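Local coordinates for protein phosphoglycerate kinase (Coxiella burnetii, PDB 4NG4) that catalyses the reversible transfer of a phosphate group between ATP and 3-phosphoglycerate, a step of glycolysis that interconverts 1,3-bisphosphoglycerate plus ADP with 3-phosphoglycerate plus ATP, at residues Ser298-Gly303 and Ile326-Ile331; Ile320-Pro325 and Gly357-Ala362; Asn214-Val219 and Glu258-Lys263; Tyr351-Gly356 and Met372-Thr377. All coordinates share one frame; numbering follows the deposited sequence.

Contact 1: residues Ser298-Gly303 and Ile326-Ile331; sequences SIFDVG and IGVFEI. With ADP (adenosine-5'-diphosphate), chain E.
Val328 N gives a nearly straight hydrogen bond to Phe300 O (2.9 Å), its N-H lying in the plane of that carbonyl, and so ties the loop after strand 319-323 to strand 298-300. Just beside the bond, Gly327 CA lies against Phe300 O and, at 3.5 Å, Asp301 OD1; a residue without a side chain is consistent with so close an approach. Asp301 OD2 is taken up by Gly337 N. The close packing continues in aliphatic groups: Ile326 CD1 meets both methyls of Val302, nearest CG2 at 3.5 Å, the two side chains crossing at about a right angle. Ile326 sends its CD1 there by holding CG1 between the backbone N and the carbonyl carbon (chi1 58°). One residue after Gly327, Val328 CG2 lies alongside Phe300 CB at 3.8 Å, while the phenyl ring goes on to meet Phe334.

This buried seam forms part of the adenosine pocket in the nucleotide-binding domain of phosphoglycerate kinase, and Asp301 also belongs to the magnesium site. Ile299 O accepts a weak hydrogen bond from the adenine N6. Beyond Val328, the centre of an inverse gamma turn, the packing opens out. Partly exposed Glu330 bends at chi2 to bring its carboxylate to the ribose, OE2 accepting from ADP O3' (2.6 Å), and Ile331, also partly exposed, rests on Leu279 and Glu281.

Contact 2: residues Ile320-Pro325 and Gly357-Ala362; sequences IVWNGP and GDTLAA. With ADP (adenosine-5'-diphosphate), chain E.
Thr359 lays its methyl CG2 over one face of the Trp322 indole, 3.9 Å from the centroid of the six-membered ring and 18° off its normal, a CH-pi contact. A threonine fits here because its two branches do different work. With chi1 at -49°, CG2 is anti to the backbone N and meets the indole, while OG1 stays beside that N and faces the nucleotide. OG1 lies very close to ADP O1B, a probable hydrogen bond whose exact length is doubtful at this resolution, and accepts a weak bond from Gly324 N (2.7 Å); Thr359 N reaches the same phosphate oxygen, O1B, at 2.7 Å. Asp358 N adds a bond to ADP O2B of 3.1 Å. The beta-phosphate thus sits at the amino end of the helix, where backbone N-H groups and probably the helix dipole favour its negative charge.

The indole is steadied from its edge: NE1 donates to Gly324 O at 2.8 Å, with the oxygen close to the ring plane but NE1 about 60° out of the carbonyl plane. Asn323 turns ND2 to ADP O3B (2.6 Å, a weak bond), ND2 also bonding Gly355 O, while its OD1 accepts from Lys208. Pro325 supplies an apolar ring beside the nucleotide, its CD 3.6 Å from ADP O3A.

Strand 319-323 lies inside the parallel sheet between strands 196-202 and 351-354. Its Trp322 is also packed against Leu341 and Ala342, so the indole, near the carboxyl end of its strand, contacts both helix 336-347 and Thr359 of helix 357-365.

Contact 3: residues Asn214-Val219 and Glu258-Lys263; sequences NLLDKV and EKAAEK
Leu216 bridges the gap between helices 209-216 and 250-263, meeting Lys259, Ala260 and Lys263. The pair belongs to the alpha/beta nucleotide-binding domain, in which helices pack around a parallel sheet: neighbouring Leu215 sits on strand 196-202, while Leu216 is turned to the second helix.

From the backbone, Leu216 CB points toward helix 250-263 and holds CG anti to the backbone N (chi1 -164°), which extends the branched end across the interface. CG comes to 3.7 Å from Lys263 CD. There the chain forks. CD1 goes to the small Ala260, touching its CB at 3.9 Å, and CD2 lies against the lysines, 3.8 Å from Lys259 CB and 3.5 Å from Lys263 CD. Alanine suits the middle of this patch because its short side chain admits the leucine methyl, and the lysines suit its border because their methylenes pack on a hydrocarbon while their amines extend past it. Lys263 crosses Leu216 at about a right angle. Lys259 carries its amine back toward the first helix, where Glu213 makes a long, weak ion pair with it.

Asp217, which is exposed, starts away from the second helix, but its carboxylate swings back. OD1 comes to 3.5 Å from Lys263 CE; the bend at chi4 (64°) leaves Lys263 NZ 4.4 Å from OD1, beyond salt-bridge range.

Contact 4: residues Tyr351-Gly356 and Met372-Thr377; sequences YSIVGG and MSYVST. With ADP (adenosine-5'-diphosphate), chain E.
Val354 CG1 lies 3.7 Å from Met372 SD, and its other methyl, CG2, is 4.0 Å from Val375 CG2. Val354 and Met372 cross at about a right angle, the flexible thioether bending at chi2 and chi3 to fit against the branched valine. Leu360 and Leu363 of helix 357-365 cover this side of the sheet. On the other side Ile353 CG2 approaches Tyr374 CD2 at 4.3 Å, and both residues face helix 176-190, where Tyr374 OH finds Glu181.

Between these two layers runs the parallel backbone ladder. Val354 N donates to Tyr374 O at 3.0 Å, Ser376 N to Val354 O at 2.9 Å, and Tyr374 N weakly to Ser352 O. Toward the start of the strands, serine hydroxyls take over as backbone partners. Ser373 OG accepts from Ser352 N (2.7 Å) and Ser352 OG from Ser373 N (3.0 Å); Ser352 can do this because chi1 of 52° puts OG between its own N and carbonyl carbon. Serine suits both places, being small and able to receive an N-H. At the edge, Ser373 CB sits over one face of the Tyr351 ring, a CH-pi contact 27° off the normal, and Arg187 makes a cation-pi contact with Tyr351.

Strand 351-354, helix 357-365 and strand 374-375 form a beta-alpha-beta crossover, with Gly356 at the N-cap of the helix whose first turn binds the beta-phosphate of ADP.

Overall arrangement
Contacts 1, 2 and 4 are buried and touch ADP, whereas contact 3 is a partly buried helix pair away from the nucleotide. Contacts 2 and 4 share a sheet: strands 319-323 and 351-354 are neighbours in it, and Leu360 of contact 2 packs on Val375 of contact 4. Contact 1 meets contact 2 through Phe329, which rests on Ala361 and Ala362, but does not touch contact 4. Chemistry follows place. At the adenosine end, contact 1 combines one backbone bond and aliphatic packing with a carboxylate for the ribose; contact 2 offers N-H groups and a hydroxyl to the beta-phosphate; contact 4 is mainly a backbone ladder between apolar layers; contact 3 sets one leucine against an alanine and lysine methylenes.

Contact 1: residues Ser298-Gly303 and Ile326-Ile331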
# COMPACT_ATOMS: atom_id res chain seq x y z
N SER A 298 26.31 10.01 -12.52
CA SER A 298 25.13 9.18 -12.29
C SER A 298 23.90 10.08 -12.35
O SER A 298 23.97 11.25 -11.97
CB SER A 298 25.19 8.51 -10.92
OG SER A 298 26.49 8.03 -10.61
N ILE A 299 22.79 9.53 -12.81
CA ILE A 299 21.53 10.27 -12.87
C ILE A 299 20.80 10.21 -11.53
O ILE A 299 20.46 9.13 -11.07
CB ILE A 299 20.62 9.72 -13.96
CG1 ILE A 299 21.30 9.86 -15.34
CG2 ILE A 299 19.27 10.46 -13.95
CD1 ILE A 299 20.53 9.22 -16.49
N PHE A 300 20.56 11.37 -10.92
CA PHE A 300 19.84 11.46 -9.65
C PHE A 300 18.46 12.15 -9.73
O PHE A 300 17.71 12.18 -8.76
CB PHE A 300 20.70 12.21 -8.64
CG PHE A 300 22.06 11.60 -8.42
CD1 PHE A 300 22.20 10.26 -8.14
CD2 PHE A 300 23.20 12.38 -8.46
CE1 PHE A 300 23.44 9.71 -7.92
CE2 PHE A 300 24.43 11.84 -8.24
CZ PHE A 300 24.56 10.49 -7.97
N ASP A 301 18.13 12.71 -10.88
CA ASP A 301 16.85 13.40 -11.04
C ASP A 301 16.58 13.61 -12.51
O ASP A 301 17.48 13.55 -13.33
CB ASP A 301 16.85 14.76 -10.31
CG ASP A 301 15.46 15.16 -9.77
OD1 ASP A 301 14.49 14.36 -9.87
OD2 ASP A 301 15.35 16.29 -9.23
N VAL A 302 15.31 13.85 -12.83
CA VAL A 302 14.93 14.31 -14.16
C VAL A 302 15.27 15.78 -14.29
O VAL A 302 15.49 16.47 -13.30
CB VAL A 302 13.41 14.18 -14.40
CG1 VAL A 302 12.96 12.72 -14.30
CG2 VAL A 302 12.65 15.07 -13.40
N GLY A 303 15.28 16.25 -15.53
CA GLY A 303 15.51 17.66 -15.83
C GLY A 303 14.21 18.41 -16.07
O GLY A 303 13.13 17.83 -15.98
N ILE A 326 10.74 9.95 -8.33
CA ILE A 326 11.41 9.91 -9.63
C ILE A 326 12.81 10.55 -9.61
O ILE A 326 13.46 10.66 -10.66
CB ILE A 326 10.54 10.53 -10.74
CG1 ILE A 326 10.19 11.98 -10.42
CG2 ILE A 326 9.26 9.71 -10.95
CD1 ILE A 326 11.01 12.98 -11.16
N GLY A 327 13.25 10.96 -8.42
CA GLY A 327 14.65 11.26 -8.18
C GLY A 327 15.04 11.05 -6.73
O GLY A 327 14.21 10.69 -5.89
N VAL A 328 16.30 11.28 -6.43
CA VAL A 328 16.79 11.11 -5.08
C VAL A 328 16.33 12.30 -4.26
O VAL A 328 17.13 13.13 -3.81
CB VAL A 328 18.33 11.00 -5.05
CG1 VAL A 328 18.81 10.59 -3.65
CG2 VAL A 328 18.82 10.00 -6.11
N PHE A 329 15.02 12.36 -4.03
CA PHE A 329 14.38 13.50 -3.37
C PHE A 329 14.91 13.81 -1.97
O PHE A 329 14.73 14.92 -1.49
CB PHE A 329 12.87 13.25 -3.25
CG PHE A 329 12.50 12.31 -2.12
CD1 PHE A 329 12.56 10.94 -2.29
CD2 PHE A 329 12.11 12.82 -0.88
CE1 PHE A 329 12.23 10.09 -1.24
CE2 PHE A 329 11.78 11.96 0.17
CZ PHE A 329 11.85 10.60 -0.02
N GLU A 330 15.49 12.82 -1.29
CA GLU A 330 15.94 12.98 0.11
C GLU A 330 17.04 14.02 0.24
O GLU A 330 17.05 14.79 1.19
CB GLU A 330 16.45 11.65 0.70
CG GLU A 330 15.41 10.49 0.70
CD GLU A 330 15.52 9.58 -0.54
OE1 GLU A 330 16.20 9.95 -1.53
OE2 GLU A 330 14.92 8.48 -0.52
N ILE A 331 17.96 14.04 -0.73
CA ILE A 331 18.94 15.11 -0.82
C ILE A 331 18.33 16.21 -1.68
O ILE A 331 17.57 15.93 -2.60
CB ILE A 331 20.31 14.59 -1.36
CG1 ILE A 331 21.41 15.63 -1.15
CG2 ILE A 331 20.21 14.22 -2.80
CD1 ILE A 331 21.76 15.84 0.34
PB ADP E . 8.31 3.56 -2.84
O1B ADP E . 7.85 4.99 -2.68
O2B ADP E . 8.82 2.95 -1.55
O3B ADP E . 7.35 2.69 -3.61
PA ADP E . 10.60 2.50 -4.19
O1A ADP E . 10.67 1.52 -3.05
O2A ADP E . 10.24 1.97 -5.56
O3A ADP E . 9.58 3.70 -3.84
O5' ADP E . 12.07 3.20 -4.26
C5' ADP E . 12.27 4.59 -3.98
C4' ADP E . 13.66 4.82 -3.40
O4' ADP E . 14.64 4.65 -4.42
C3' ADP E . 13.82 6.23 -2.82
O3' ADP E . 14.14 6.18 -1.43
C2' ADP E . 14.90 6.89 -3.67
O2' ADP E . 15.87 7.60 -2.88
C1' ADP E . 15.55 5.76 -4.46
N9 ADP E . 15.89 6.19 -5.85
C8 ADP E . 15.02 6.62 -6.80
N7 ADP E . 15.69 6.94 -7.94
C5 ADP E . 17.00 6.70 -7.75
C6 ADP E . 18.25 6.82 -8.54
N6 ADP E . 18.24 7.26 -9.82
N1 ADP E . 19.41 6.46 -7.93
C2 ADP E . 19.47 6.01 -6.65
N3 ADP E . 18.37 5.89 -5.88
C4 ADP E . 17.13 6.21 -6.36

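Contact 2: residues Ile320-Pro325 and Gly357-Ala362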
# COMPACT_ATOMS: atom_id res chain seq x y z
N ILE A 320 -5.01 9.35 -11.84
CA ILE A 320 -3.57 9.17 -11.66
C ILE A 320 -3.23 8.13 -10.58
O ILE A 320 -3.84 8.11 -9.51
CB ILE A 320 -2.89 10.50 -11.31
CG1 ILE A 320 -3.12 11.55 -12.42
CG2 ILE A 320 -1.41 10.28 -11.09
CD1 ILE A 320 -2.55 12.93 -12.12
N VAL A 321 -2.26 7.27 -10.86
CA VAL A 321 -1.80 6.27 -9.89
C VAL A 321 -0.29 6.41 -9.77
O VAL A 321 0.40 6.23 -10.75
CB VAL A 321 -2.18 4.82 -10.32
CG1 VAL A 321 -1.76 3.81 -9.29
CG2 VAL A 321 -3.67 4.70 -10.54
N TRP A 322 0.23 6.74 -8.60
CA TRP A 322 1.65 7.07 -8.48
C TRP A 322 2.33 6.36 -7.30
O TRP A 322 1.95 6.54 -6.15
CB TRP A 322 1.82 8.58 -8.37
CG TRP A 322 3.17 9.03 -7.95
CD1 TRP A 322 4.38 8.45 -8.25
CD2 TRP A 322 3.47 10.16 -7.14
NE1 TRP A 322 5.40 9.16 -7.66
CE2 TRP A 322 4.86 10.21 -6.98
CE3 TRP A 322 2.69 11.13 -6.52
CZ2 TRP A 322 5.49 11.20 -6.23
CZ3 TRP A 322 3.32 12.11 -5.77
CH2 TRP A 322 4.70 12.13 -5.63
N ASN A 323 3.35 5.56 -7.62
CA ASN A 323 4.11 4.77 -6.68
C ASN A 323 5.59 4.90 -6.96
O ASN A 323 6.10 4.24 -7.87
CB ASN A 323 3.72 3.31 -6.80
CG ASN A 323 4.67 2.38 -6.06
OD1 ASN A 323 5.07 1.34 -6.58
ND2 ASN A 323 5.07 2.78 -4.85
N GLY A 324 6.27 5.73 -6.20
CA GLY A 324 7.72 5.83 -6.28
C GLY A 324 8.23 7.20 -6.70
O GLY A 324 7.81 7.74 -7.73
N PRO A 325 9.16 7.77 -5.92
CA PRO A 325 9.76 9.05 -6.29
C PRO A 325 10.67 8.90 -7.51
O PRO A 325 11.30 7.85 -7.69
CB PRO A 325 10.56 9.44 -5.06
CG PRO A 325 10.98 8.12 -4.47
CD PRO A 325 9.89 7.12 -4.81
N GLY A 357 6.15 3.40 0.72
CA GLY A 357 6.85 3.94 1.87
C GLY A 357 7.57 5.23 1.54
O GLY A 357 7.32 6.25 2.17
N ASP A 358 8.43 5.20 0.54
CA ASP A 358 9.25 6.37 0.21
C ASP A 358 8.45 7.52 -0.42
O ASP A 358 8.72 8.68 -0.15
CB ASP A 358 10.44 5.96 -0.67
CG ASP A 358 11.50 5.17 0.10
OD1 ASP A 358 11.99 5.63 1.17
OD2 ASP A 358 11.86 4.06 -0.36
N THR A 359 7.44 7.18 -1.23
CA THR A 359 6.57 8.16 -1.88
C THR A 359 5.79 8.97 -0.85
O THR A 359 5.74 10.19 -0.92
CB THR A 359 5.55 7.48 -2.82
OG1 THR A 359 6.22 6.55 -3.68
CG2 THR A 359 4.83 8.51 -3.67
N LEU A 360 5.20 8.29 0.13
CA LEU A 360 4.58 8.99 1.25
C LEU A 360 5.62 9.88 1.96
O LEU A 360 5.32 11.00 2.36
CB LEU A 360 3.96 8.02 2.25
CG LEU A 360 2.77 7.14 1.83
CD1 LEU A 360 1.81 6.96 3.00
CD2 LEU A 360 2.03 7.66 0.61
N ALA A 361 6.84 9.37 2.13
CA ALA A 361 7.89 10.16 2.76
C ALA A 361 8.10 11.47 2.00
O ALA A 361 8.19 12.54 2.60
CB ALA A 361 9.18 9.37 2.85
N ALA A 362 8.13 11.39 0.66
CA ALA A 362 8.23 12.58 -0.19
C ALA A 362 7.06 13.54 0.03
O ALA A 362 7.24 14.70 0.39
CB ALA A 362 8.30 12.19 -1.64
PB ADP E . 8.31 3.56 -2.84
O1B ADP E . 7.85 4.99 -2.68
O2B ADP E . 8.82 2.95 -1.55
O3B ADP E . 7.35 2.69 -3.61
PA ADP E . 10.60 2.50 -4.19
O1A ADP E . 10.67 1.52 -3.05
O2A ADP E . 10.24 1.97 -5.56
O3A ADP E . 9.58 3.70 -3.84
O5' ADP E . 12.07 3.20 -4.26
C5' ADP E . 12.27 4.59 -3.98
C4' ADP E . 13.66 4.82 -3.40
O4' ADP E . 14.64 4.65 -4.42
C3' ADP E . 13.82 6.23 -2.82
O3' ADP E . 14.14 6.18 -1.43
C2' ADP E . 14.90 6.89 -3.67
O2' ADP E . 15.87 7.60 -2.88
C1' ADP E . 15.55 5.76 -4.46
N9 ADP E . 15.89 6.19 -5.85
C8 ADP E . 15.02 6.62 -6.80
N7 ADP E . 15.69 6.94 -7.94
C5 ADP E . 17.00 6.70 -7.75
C6 ADP E . 18.25 6.82 -8.54
N6 ADP E . 18.24 7.26 -9.82
N1 ADP E . 19.41 6.46 -7.93
C2 ADP E . 19.47 6.01 -6.65
N3 ADP E . 18.37 5.89 -5.88
C4 ADP E . 17.13 6.21 -6.36

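Contact 3: residues Asn214-Val219 and Glu258-Lys263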
# COMPACT_ATOMS: atom_id res chain seq x y z
N ASN A 214 0.60 -5.25 -15.33
CA ASN A 214 -0.84 -5.14 -15.11
C ASN A 214 -1.34 -3.77 -15.54
O ASN A 214 -2.39 -3.66 -16.16
CB ASN A 214 -1.18 -5.41 -13.63
CG ASN A 214 -2.69 -5.57 -13.37
OD1 ASN A 214 -3.36 -6.41 -13.97
ND2 ASN A 214 -3.22 -4.79 -12.44
N LEU A 215 -0.57 -2.72 -15.22
CA LEU A 215 -0.97 -1.35 -15.57
C LEU A 215 -0.91 -1.10 -17.08
O LEU A 215 -1.66 -0.29 -17.61
CB LEU A 215 -0.11 -0.32 -14.81
CG LEU A 215 -0.21 -0.36 -13.28
CD1 LEU A 215 0.85 0.54 -12.62
CD2 LEU A 215 -1.62 -0.01 -12.81
N LEU A 216 -0.01 -1.80 -17.78
CA LEU A 216 0.11 -1.66 -19.21
C LEU A 216 -1.19 -1.94 -19.91
O LEU A 216 -1.54 -1.26 -20.85
CB LEU A 216 1.17 -2.60 -19.75
CG LEU A 216 1.64 -2.26 -21.16
CD1 LEU A 216 2.62 -1.08 -21.10
CD2 LEU A 216 2.29 -3.48 -21.78
N ASP A 217 -1.94 -2.93 -19.43
CA ASP A 217 -3.21 -3.28 -20.06
C ASP A 217 -4.32 -2.30 -19.73
O ASP A 217 -5.46 -2.48 -20.16
CB ASP A 217 -3.67 -4.65 -19.57
CG ASP A 217 -2.59 -5.68 -19.71
OD1 ASP A 217 -1.97 -5.75 -20.80
OD2 ASP A 217 -2.37 -6.42 -18.72
N LYS A 218 -4.00 -1.27 -18.95
CA LYS A 218 -5.00 -0.40 -18.37
C LYS A 218 -4.78 1.08 -18.64
O LYS A 218 -5.75 1.81 -18.77
CB LYS A 218 -5.06 -0.68 -16.86
CG LYS A 218 -5.87 -1.94 -16.55
CD LYS A 218 -5.52 -2.60 -15.22
CE LYS A 218 -6.13 -4.01 -15.16
NZ LYS A 218 -5.90 -4.73 -13.86
N VAL A 219 -3.53 1.52 -18.70
CA VAL A 219 -3.21 2.95 -18.75
C VAL A 219 -3.18 3.49 -20.17
O VAL A 219 -3.14 2.74 -21.13
CB VAL A 219 -1.84 3.24 -18.10
CG1 VAL A 219 -1.80 2.63 -16.71
CG2 VAL A 219 -0.69 2.70 -18.96
N GLU A 258 8.61 -2.45 -25.97
CA GLU A 258 8.00 -2.86 -27.24
C GLU A 258 6.51 -3.17 -27.08
O GLU A 258 5.70 -2.72 -27.87
CB GLU A 258 8.76 -4.05 -27.83
CG GLU A 258 10.17 -3.67 -28.27
CD GLU A 258 10.98 -4.86 -28.77
OE1 GLU A 258 10.43 -6.00 -28.81
OE2 GLU A 258 12.17 -4.65 -29.13
N LYS A 259 6.16 -3.93 -26.04
CA LYS A 259 4.77 -4.19 -25.71
C LYS A 259 3.98 -2.90 -25.62
O LYS A 259 2.84 -2.83 -26.07
CB LYS A 259 4.67 -4.90 -24.36
CG LYS A 259 4.80 -6.44 -24.38
CD LYS A 259 5.49 -6.92 -23.08
CE LYS A 259 4.88 -8.16 -22.47
NZ LYS A 259 5.20 -8.18 -21.02
N ALA A 260 4.59 -1.89 -25.01
CA ALA A 260 3.96 -0.59 -24.89
C ALA A 260 3.71 0.02 -26.26
O ALA A 260 2.63 0.54 -26.54
CB ALA A 260 4.80 0.33 -24.04
N ALA A 261 4.71 -0.08 -27.13
CA ALA A 261 4.61 0.47 -28.47
C ALA A 261 3.39 -0.07 -29.22
O ALA A 261 2.58 0.71 -29.72
CB ALA A 261 5.88 0.20 -29.24
N GLU A 262 3.23 -1.39 -29.28
CA GLU A 262 2.13 -1.97 -30.06
C GLU A 262 0.75 -1.86 -29.40
O GLU A 262 -0.27 -2.04 -30.05
CB GLU A 262 2.41 -3.43 -30.41
CG GLU A 262 2.36 -4.42 -29.28
CD GLU A 262 2.54 -5.84 -29.78
OE1 GLU A 262 1.61 -6.37 -30.44
OE2 GLU A 262 3.62 -6.43 -29.50
N LYS A 263 0.73 -1.56 -28.11
CA LYS A 263 -0.51 -1.23 -27.43
C LYS A 263 -0.81 0.27 -27.55
O LYS A 263 -1.88 0.72 -27.19
CB LYS A 263 -0.41 -1.60 -25.95
CG LYS A 263 -0.40 -3.07 -25.68
CD LYS A 263 -0.20 -3.33 -24.19
CE LYS A 263 -0.52 -4.76 -23.82
NZ LYS A 263 0.42 -5.73 -24.47

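Contact 4: residues Tyr351-Gly356 and Met372-Thr377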
# COMPACT_ATOMS: atom_id res chain seq x y z
N TYR A 351 -8.47 12.28 -10.29
CA TYR A 351 -8.56 11.54 -9.03
C TYR A 351 -7.22 10.85 -8.79
O TYR A 351 -6.90 9.87 -9.46
CB TYR A 351 -9.69 10.51 -9.10
CG TYR A 351 -9.88 9.72 -7.83
CD1 TYR A 351 -10.60 10.25 -6.78
CD2 TYR A 351 -9.32 8.46 -7.68
CE1 TYR A 351 -10.77 9.54 -5.60
CE2 TYR A 351 -9.48 7.74 -6.50
CZ TYR A 351 -10.21 8.29 -5.47
OH TYR A 351 -10.38 7.60 -4.29
N SER A 352 -6.42 11.39 -7.86
CA SER A 352 -5.06 10.88 -7.61
C SER A 352 -5.02 9.81 -6.50
O SER A 352 -5.75 9.91 -5.50
CB SER A 352 -4.10 12.03 -7.26
OG SER A 352 -4.63 12.84 -6.21
N ILE A 353 -4.20 8.78 -6.71
CA ILE A 353 -4.04 7.67 -5.76
C ILE A 353 -2.56 7.38 -5.62
O ILE A 353 -1.92 7.01 -6.60
CB ILE A 353 -4.70 6.38 -6.26
CG1 ILE A 353 -6.13 6.63 -6.73
CG2 ILE A 353 -4.76 5.35 -5.16
CD1 ILE A 353 -6.71 5.44 -7.45
N VAL A 354 -2.01 7.57 -4.42
CA VAL A 354 -0.58 7.30 -4.18
C VAL A 354 -0.39 6.26 -3.10
O VAL A 354 -1.26 6.03 -2.27
CB VAL A 354 0.20 8.57 -3.78
CG1 VAL A 354 0.01 9.67 -4.81
CG2 VAL A 354 -0.23 9.06 -2.41
N GLY A 355 0.78 5.63 -3.13
CA GLY A 355 1.14 4.59 -2.17
C GLY A 355 2.63 4.35 -2.26
O GLY A 355 3.27 4.78 -3.22
N GLY A 356 3.18 3.68 -1.24
CA GLY A 356 4.62 3.40 -1.15
C GLY A 356 5.24 4.10 0.04
O GLY A 356 4.93 5.25 0.33
N MET A 372 -3.55 14.84 -2.26
CA MET A 372 -3.83 13.64 -3.05
C MET A 372 -5.19 13.13 -2.63
O MET A 372 -5.54 13.20 -1.46
CB MET A 372 -2.80 12.55 -2.79
CG MET A 372 -1.37 12.98 -2.99
SD MET A 372 -0.98 13.26 -4.71
CE MET A 372 -0.08 14.80 -4.56
N SER A 373 -5.96 12.60 -3.58
CA SER A 373 -7.33 12.17 -3.29
C SER A 373 -7.33 10.98 -2.32
O SER A 373 -8.21 10.88 -1.46
CB SER A 373 -8.08 11.79 -4.57
OG SER A 373 -7.58 12.49 -5.70
N TYR A 374 -6.35 10.09 -2.47
CA TYR A 374 -6.23 8.94 -1.58
C TYR A 374 -4.78 8.57 -1.34
O TYR A 374 -4.03 8.33 -2.29
CB TYR A 374 -6.98 7.73 -2.16
CG TYR A 374 -7.15 6.64 -1.14
CD1 TYR A 374 -8.16 6.73 -0.19
CD2 TYR A 374 -6.28 5.55 -1.09
CE1 TYR A 374 -8.32 5.74 0.77
CE2 TYR A 374 -6.44 4.55 -0.13
CZ TYR A 374 -7.46 4.66 0.79
OH TYR A 374 -7.63 3.69 1.75
N VAL A 375 -4.39 8.50 -0.07
CA VAL A 375 -3.06 8.04 0.29
C VAL A 375 -3.17 6.67 0.92
O VAL A 375 -3.86 6.51 1.93
CB VAL A 375 -2.40 8.98 1.30
CG1 VAL A 375 -1.02 8.45 1.69
CG2 VAL A 375 -2.31 10.39 0.72
N SER A 376 -2.51 5.67 0.33
CA SER A 376 -2.46 4.33 0.91
C SER A 376 -1.28 4.21 1.86
O SER A 376 -0.16 4.56 1.51
CB SER A 376 -2.34 3.26 -0.16
OG SER A 376 -2.31 1.97 0.44
N THR A 377 -1.55 3.68 3.05
CA THR A 377 -0.52 3.43 4.05
C THR A 377 -0.22 1.93 4.14
O THR A 377 0.49 1.48 5.04
CB THR A 377 -0.96 4.00 5.42
OG1 THR A 377 -2.25 3.48 5.75
CG2 THR A 377 -1.05 5.52 5.37
PB ADP E . 8.31 3.56 -2.84
O1B ADP E . 7.85 4.99 -2.68
O2B ADP E . 8.82 2.95 -1.55
O3B ADP E . 7.35 2.69 -3.61
PA ADP E . 10.60 2.50 -4.19
O1A ADP E . 10.67 1.52 -3.05
O2A ADP E . 10.24 1.97 -5.56
O3A ADP E . 9.58 3.70 -3.84
O5' ADP E . 12.07 3.20 -4.26
C5' ADP E . 12.27 4.59 -3.98
C4' ADP E . 13.66 4.82 -3.40
O4' ADP E . 14.64 4.65 -4.42
C3' ADP E . 13.82 6.23 -2.82
O3' ADP E . 14.14 6.18 -1.43
C2' ADP E . 14.90 6.89 -3.67
O2' ADP E . 15.87 7.60 -2.88
C1' ADP E . 15.55 5.76 -4.46
N9 ADP E . 15.89 6.19 -5.85
C8 ADP E . 15.02 6.62 -6.80
N7 ADP E . 15.69 6.94 -7.94
C5 ADP E . 17.00 6.70 -7.75
C6 ADP E . 18.25 6.82 -8.54
N6 ADP E . 18.24 7.26 -9.82
N1 ADP E . 19.41 6.46 -7.93
C2 ADP E . 19.47 6.01 -6.65
N3 ADP E . 18.37 5.89 -5.88
C4 ADP E . 17.13 6.21 -6.36